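PDB 4FGM: aminopeptidase N family protein from Idiomarina loihiensis L2TR, which probably acts as a zinc-dependent aminopeptidase of the M61 family, cutting residues from the N-terminal end of peptides. Local coordinates for residues Asn502-His505 and Asp506-Ala509; His549-Arg553 and Asp554-Thr558. All coordinates share one frame; numbering follows the deposited sequence.

Interaction 1: Asn502-His505 and Asp506-Ala509; sequences NVYH and DESA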
ATOM      1  N   ASN A 502     -17.486  12.872   1.542  1.00 41.49           N
ATOM      2  CA  ASN A 502     -16.636  13.874   2.187  1.00 40.70           C
ATOM      3  C   ASN A 502     -17.158  15.282   1.925  1.00 37.92           C
ATOM      4  O   ASN A 502     -17.641  15.575   0.830  1.00 36.64           O
ATOM      5  CB  ASN A 502     -15.204  13.817   1.646  1.00 44.17           C
ATOM      6  CG  ASN A 502     -14.679  12.410   1.526  1.00 54.15           C
ATOM      7  OD1 ASN A 502     -14.946  11.717   0.543  1.00 62.26           O
ATOM      8  ND2 ASN A 502     -13.935  11.969   2.533  1.00 48.53           N
ATOM      9  N   VAL A 503     -17.065  16.156   2.918  1.00 37.15           N
ATOM     10  CA  VAL A 503     -17.492  17.531   2.714  1.00 35.62           C
ATOM     11  C   VAL A 503     -16.275  18.419   2.961  1.00 43.27           C
ATOM     12  O   VAL A 503     -15.712  18.418   4.059  1.00 43.58           O
ATOM     13  CB  VAL A 503     -18.641  17.919   3.656  1.00 37.51           C
ATOM     14  CG1 VAL A 503     -18.973  19.410   3.484  1.00 30.85           C
ATOM     15  CG2 VAL A 503     -19.878  17.062   3.347  1.00 30.06           C
ATOM     16  N   TYR A 504     -15.861  19.151   1.927  1.00 37.41           N
ATOM     17  CA  TYR A 504     -14.695  20.025   2.015  1.00 35.96           C
ATOM     18  C   TYR A 504     -14.990  21.308   2.755  1.00 40.04           C
ATOM     19  O   TYR A 504     -15.937  22.032   2.441  1.00 45.53           O
ATOM     20  CB  TYR A 504     -14.161  20.339   0.614  1.00 34.81           C
ATOM     21  CG  TYR A 504     -13.596  19.118  -0.069  1.00 42.94           C
ATOM     22  CD1 TYR A 504     -12.329  18.635   0.255  1.00 51.73           C
ATOM     23  CD2 TYR A 504     -14.341  18.423  -1.015  1.00 46.84           C
ATOM     24  CE1 TYR A 504     -11.816  17.484  -0.353  1.00 51.82           C
ATOM     25  CE2 TYR A 504     -13.844  17.277  -1.626  1.00 48.58           C
ATOM     26  CZ  TYR A 504     -12.582  16.813  -1.291  1.00 53.75           C
ATOM     27  OH  TYR A 504     -12.092  15.682  -1.895  1.00 57.26           O
ATOM     28  N   HIS A 505     -14.147  21.585   3.741  1.00 39.58           N
ATOM     29  CA  HIS A 505     -14.279  22.766   4.574  1.00 43.62           C
ATOM     30  C   HIS A 505     -14.457  24.073   3.803  1.00 43.35           C
ATOM     31  O   HIS A 505     -13.798  24.307   2.796  1.00 40.97           O
ATOM     32  CB  HIS A 505     -13.060  22.886   5.476  1.00 44.17           C
ATOM     33  CG  HIS A 505     -13.181  23.965   6.501  1.00 48.86           C
ATOM     34  ND1 HIS A 505     -14.070  23.892   7.548  1.00 55.49           N
ATOM     35  CD2 HIS A 505     -12.537  25.149   6.629  1.00 54.42           C
ATOM     36  CE1 HIS A 505     -13.970  24.987   8.283  1.00 58.80           C
ATOM     37  NE2 HIS A 505     -13.049  25.765   7.746  1.00 58.31           N
ATOM     38  N   ASP A 506     -15.360  24.914   4.298  1.00 45.73           N
ATOM     39  CA  ASP A 506     -15.634  26.229   3.721  1.00 53.49           C
ATOM     40  C   ASP A 506     -16.178  26.280   2.291  1.00 52.97           C
ATOM     41  O   ASP A 506     -16.202  27.343   1.682  1.00 57.03           O
ATOM     42  CB  ASP A 506     -14.377  27.102   3.820  1.00 56.95           C
ATOM     43  CG  ASP A 506     -14.695  28.584   3.800  1.00 60.32           C
ATOM     44  OD1 ASP A 506     -15.590  29.001   4.559  1.00 65.01           O
ATOM     45  OD2 ASP A 506     -14.049  29.331   3.037  1.00 58.80           O
ATOM     46  N   GLU A 507     -16.619  25.151   1.750  1.00 47.70           N
ATOM     47  CA  GLU A 507     -17.164  25.161   0.396  1.00 43.92           C
ATOM     48  C   GLU A 507     -18.704  25.070   0.374  1.00 44.68           C
ATOM     49  O   GLU A 507     -19.342  25.106   1.429  1.00 43.15           O
ATOM     50  CB  GLU A 507     -16.489  24.066  -0.441  1.00 44.37           C
ATOM     51  CG  GLU A 507     -15.014  24.401  -0.700  1.00 45.31           C
ATOM     52  CD  GLU A 507     -14.316  23.444  -1.651  1.00 52.15           C
ATOM     53  OE1 GLU A 507     -14.996  22.832  -2.498  1.00 52.25           O
ATOM     54  OE2 GLU A 507     -13.074  23.324  -1.565  1.00 55.76           O
ATOM     55  N   SER A 508     -19.297  24.962  -0.813  1.00 41.24           N
ATOM     56  CA  SER A 508     -20.764  24.936  -0.951  1.00 40.99           C
ATOM     57  C   SER A 508     -21.567  24.021  -0.017  1.00 40.69           C
ATOM     58  O   SER A 508     -22.421  24.491   0.731  1.00 41.20           O
ATOM     59  CB  SER A 508     -21.140  24.645  -2.404  1.00 41.69           C
ATOM     60  OG  SER A 508     -20.598  25.642  -3.255  1.00 43.81           O
ATOM     61  N   ALA A 509     -21.307  22.721  -0.073  1.00 31.26           N
ATOM     62  CA  ALA A 509     -22.012  21.768   0.773  1.00 34.16           C
ATOM     63  C   ALA A 509     -21.854  22.151   2.238  1.00 36.84           C
ATOM     64  O   ALA A 509     -22.803  22.113   3.029  1.00 35.76           O
ATOM     65  CB  ALA A 509     -21.462  20.373   0.542  1.00 31.25           C
TER
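Val-503, the last residue of its strand, reaches Ala-509 on the first turn of the helix, CG1 to CB at 4.0 Å. It does so with CG1 opposite the backbone N (chi1 175°), which leaves CG2 on the N side. A branched residue suits the strand, and the small methyl of Ala-509 lets the helix start close to it. Tyr-504 then opens a type II beta turn, closed by one bond from Glu-507 N to Tyr-504 O, 3.3 Å long. Glu-507 sits at the N-cap position, but its side chain runs back in extended form along the turn until CD lies 3.8 Å from Tyr-504 CB. Its carboxylate is held by a salt bridge to Arg-342, which also makes a cation-pi contact with the Tyr-504 ring, so one arginine probably balances the acid and also meets the aromatic ring. His-505 takes the second turn position; its ring swings round so that Asp-506 N lies over one face, 3.2 Å from CG. Asp-506 adopts a left-handed backbone conformation (phi 63°), which aspartate tolerates better than most residues with a side chain. The turn leads strand 497-503 into helix 508-512, a connection consistent with a PDZ domain. Asn-371, on helix 369-372, bonds Val-503 O and His-505 N, Ala-509 rests on Ala-489 of strand 489-494, and Arg-342 brings in the end of helix 326-342.

Interaction 2: His549-Arg553 and Asp554-Thr558; sequences HAFRR and DELMT
With CG opposite the backbone N (chi1 -176°), Leu-556 sends its side chain toward Phe-551, and chi2 brings CD1 over the centre of the phenyl ring. This CH-pi contact, 3.8 Å from CD1 to the ring centroid and only 7° off the normal, joins a non-hydrogen-bonded pair. On the other face of the hairpin, Met-557, present as selenomethionine, keeps chi2 extended (178°), which carries SE over the guanidinium of Arg-552, 3.6 Å from CZ; the bend at chi3 turns CE toward Ala-550 CB, 4.1 Å away. The natural methionine would probably put a sulfur, also polarisable, over that flat cation, whose NH2 is anchored by a salt bridge to Asp-518. At the turn, Arg-553 NH2 donates to Glu-555 OE2 at 2.9 Å, close to the guanidinium plane but above that of the carboxylate. A water accepts from Arg-553 NE and donates to Asp-554 OD1 and Glu-555 OE2, so charged residues fit this exposed end. Between the strands, Ala-550 pairs with Met-557, and Arg-552 with Glu-555, through two backbone bonds each. Residues 552-555 form a type II' turn, a classic closure for an antiparallel beta hairpin with a two-residue loop.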
ATOM      1  N   HIS A 549     -32.703  18.826  -0.455  1.00 36.05           N
ATOM      2  CA  HIS A 549     -33.431  17.972   0.467  1.00 36.74           C
ATOM      3  C   HIS A 549     -32.535  16.764   0.673  1.00 37.45           C
ATOM      4  O   HIS A 549     -32.156  16.093  -0.294  1.00 36.61           O
ATOM      5  CB  HIS A 549     -34.776  17.529  -0.106  1.00 30.75           C
ATOM      6  CG  HIS A 549     -35.810  18.608  -0.126  1.00 34.04           C
ATOM      7  ND1 HIS A 549     -36.025  19.415  -1.223  1.00 37.14           N
ATOM      8  CD2 HIS A 549     -36.692  19.019   0.817  1.00 37.79           C
ATOM      9  CE1 HIS A 549     -36.993  20.272  -0.956  1.00 41.13           C
ATOM     10  NE2 HIS A 549     -37.415  20.053   0.276  1.00 40.94           N
ATOM     11  N   ALA A 550     -32.185  16.487   1.921  1.00 34.25           N
ATOM     12  CA  ALA A 550     -31.309  15.369   2.182  1.00 29.81           C
ATOM     13  C   ALA A 550     -31.609  14.751   3.515  1.00 32.05           C
ATOM     14  O   ALA A 550     -32.077  15.405   4.442  1.00 39.47           O
ATOM     15  CB  ALA A 550     -29.866  15.826   2.133  1.00 33.92           C
ATOM     16  N   PHE A 551     -31.336  13.467   3.596  1.00 30.19           N
ATOM     17  CA  PHE A 551     -31.559  12.731   4.825  1.00 34.27           C
ATOM     18  C   PHE A 551     -30.315  12.618   5.677  1.00 39.81           C
ATOM     19  O   PHE A 551     -29.218  12.307   5.133  1.00 36.52           O
ATOM     20  CB  PHE A 551     -31.990  11.304   4.534  1.00 41.59           C
ATOM     21  CG  PHE A 551     -33.429  11.152   4.228  1.00 40.97           C
ATOM     22  CD1 PHE A 551     -34.373  11.343   5.230  1.00 38.68           C
ATOM     23  CD2 PHE A 551     -33.851  10.799   2.946  1.00 38.92           C
ATOM     24  CE1 PHE A 551     -35.724  11.187   4.966  1.00 39.59           C
ATOM     25  CE2 PHE A 551     -35.197  10.641   2.666  1.00 37.25           C
ATOM     26  CZ  PHE A 551     -36.139  10.831   3.675  1.00 38.70           C
ATOM     27  N   ARG A 552     -30.432  12.922   6.976  1.00 37.34           N
ATOM     28  CA  ARG A 552     -29.280  12.718   7.859  1.00 38.48           C
ATOM     29  C   ARG A 552     -29.939  11.584   8.680  1.00 33.25           C
ATOM     30  O   ARG A 552     -30.952  11.801   9.396  1.00 38.35           O
ATOM     31  CB  ARG A 552     -28.958  13.920   8.755  1.00 35.04           C
ATOM     32  CG  ARG A 552     -27.920  13.498   9.817  1.00 30.49           C
ATOM     33  CD  ARG A 552     -27.140  14.708  10.305  1.00 34.70           C
ATOM     34  NE  ARG A 552     -26.560  15.424   9.166  1.00 35.19           N
ATOM     35  CZ  ARG A 552     -26.270  16.724   9.189  1.00 37.32           C
ATOM     36  NH1 ARG A 552     -26.500  17.451  10.298  1.00 31.56           N
ATOM     37  NH2 ARG A 552     -25.789  17.316   8.100  1.00 34.24           N
ATOM     38  N   ARG A 553     -29.368  10.379   8.591  1.00 35.11           N
ATOM     39  CA  ARG A 553     -29.949   9.196   9.248  1.00 37.19           C
ATOM     40  C   ARG A 553     -31.360   9.136   8.638  1.00 41.25           C
ATOM     41  O   ARG A 553     -31.493   9.117   7.403  1.00 45.84           O
ATOM     42  CB  ARG A 553     -30.045   9.339  10.768  1.00 35.84           C
ATOM     43  CG  ARG A 553     -28.664   9.404  11.371  1.00 31.90           C
ATOM     44  CD  ARG A 553     -28.783   9.471  12.877  1.00 32.33           C
ATOM     45  NE  ARG A 553     -29.431  10.720  13.301  1.00 36.65           N
ATOM     46  CZ  ARG A 553     -28.781  11.865  13.529  1.00 40.23           C
ATOM     47  NH1 ARG A 553     -27.442  11.941  13.374  1.00 40.42           N
ATOM     48  NH2 ARG A 553     -29.463  12.933  13.941  1.00 38.84           N
ATOM     49  N   ASP A 554     -32.414   9.098   9.452  1.00 34.31           N
ATOM     50  CA  ASP A 554     -33.755   9.028   8.881  1.00 33.42           C
ATOM     51  C   ASP A 554     -34.495  10.358   8.986  1.00 37.86           C
ATOM     52  O   ASP A 554     -35.716  10.399   8.883  1.00 33.57           O
ATOM     53  CB  ASP A 554     -34.562   7.925   9.561  1.00 32.23           C
ATOM     54  CG  ASP A 554     -35.062   8.318  10.940  1.00 39.84           C
ATOM     55  OD1 ASP A 554     -34.303   8.901  11.739  1.00 42.45           O
ATOM     56  OD2 ASP A 554     -36.229   8.018  11.228  1.00 43.54           O
ATOM     57  N   GLU A 555     -33.758  11.445   9.190  1.00 37.76           N
ATOM     58  CA  GLU A 555     -34.368  12.767   9.292  1.00 38.91           C
ATOM     59  C   GLU A 555     -34.163  13.499   7.969  1.00 40.95           C
ATOM     60  O   GLU A 555     -33.057  13.551   7.436  1.00 42.60           O
ATOM     61  CB  GLU A 555     -33.705  13.556  10.421  1.00 33.31           C
ATOM     62  CG  GLU A 555     -33.850  12.891  11.788  1.00 40.59           C
ATOM     63  CD  GLU A 555     -33.021  13.561  12.865  1.00 49.73           C
ATOM     64  OE1 GLU A 555     -33.063  14.809  12.966  1.00 58.64           O
ATOM     65  OE2 GLU A 555     -32.338  12.836  13.620  1.00 50.00           O
ATOM     66  N   LEU A 556     -35.244  14.055   7.425  1.00 42.43           N
ATOM     67  CA  LEU A 556     -35.172  14.795   6.171  1.00 32.02           C
ATOM     68  C   LEU A 556     -34.855  16.253   6.458  1.00 34.77           C
ATOM     69  O   LEU A 556     -35.560  16.919   7.211  1.00 34.66           O
ATOM     70  CB  LEU A 556     -36.498  14.733   5.396  1.00 36.38           C
ATOM     71  CG  LEU A 556     -36.391  15.442   4.031  1.00 34.27           C
ATOM     72  CD1 LEU A 556     -35.476  14.640   3.112  1.00 33.15           C
ATOM     73  CD2 LEU A 556     -37.761  15.591   3.395  1.00 32.55           C
HETATM   74  N   MSE A 557     -33.781  16.742   5.862  1.00 36.71           N
HETATM   75  CA  MSE A 557     -33.383  18.125   6.048  1.00 33.53           C
HETATM   76  C   MSE A 557     -33.743  18.925   4.805  1.00 37.06           C
HETATM   77  O   MSE A 557     -33.620  18.432   3.684  1.00 30.07           O
HETATM   78  CB  MSE A 557     -31.868  18.232   6.274  1.00 34.13           C
HETATM   79  CG  MSE A 557     -31.337  17.482   7.478  1.00 33.42           C
HETATM   80 SE   MSE A 557     -29.396  17.660   7.608  1.00 54.13          SE
HETATM   81  CE  MSE A 557     -28.907  16.741   5.980  1.00 44.39           C
ATOM     82  N   THR A 558     -34.198  20.153   5.016  1.00 36.69           N
ATOM     83  CA  THR A 558     -34.531  21.053   3.922  1.00 38.73           C
ATOM     84  C   THR A 558     -33.491  22.151   4.081  1.00 46.02           C
ATOM     85  O   THR A 558     -33.599  22.999   4.966  1.00 46.20           O
ATOM     86  CB  THR A 558     -35.944  21.634   4.079  1.00 40.12           C
ATOM     87  OG1 THR A 558     -36.890  20.563   4.073  1.00 40.62           O
ATOM     88  CG2 THR A 558     -36.271  22.586   2.944  1.00 35.52           C
TER
HETATM   89  O   HOH W   1     -32.380  10.083  13.278  1.00 48.19           O

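Following the chain, interaction 1 comes first: it rounds the short turn from strand 497-503 into helix 508-512. Strand 519-523 comes next, and interaction 2 then closes the hairpin of strands 545-552 and 555-562. The two contacts are in series, neither enclosing nor crossing the other, with centres about 17 Å apart and no direct touch. Strand 519-523 pairs with both 497-503 and 545-552, placing them in one antiparallel sheet. Leu-514 is touched by Ala-509 and by Ala-550, and Gln-564, just beyond the second hairpin strand, bonds back to Asp-506 and Ser-508. Interaction 1 lies where the domain holding this sheet meets helices 326-342 and 369-372, whereas interaction 2 lies at the surface.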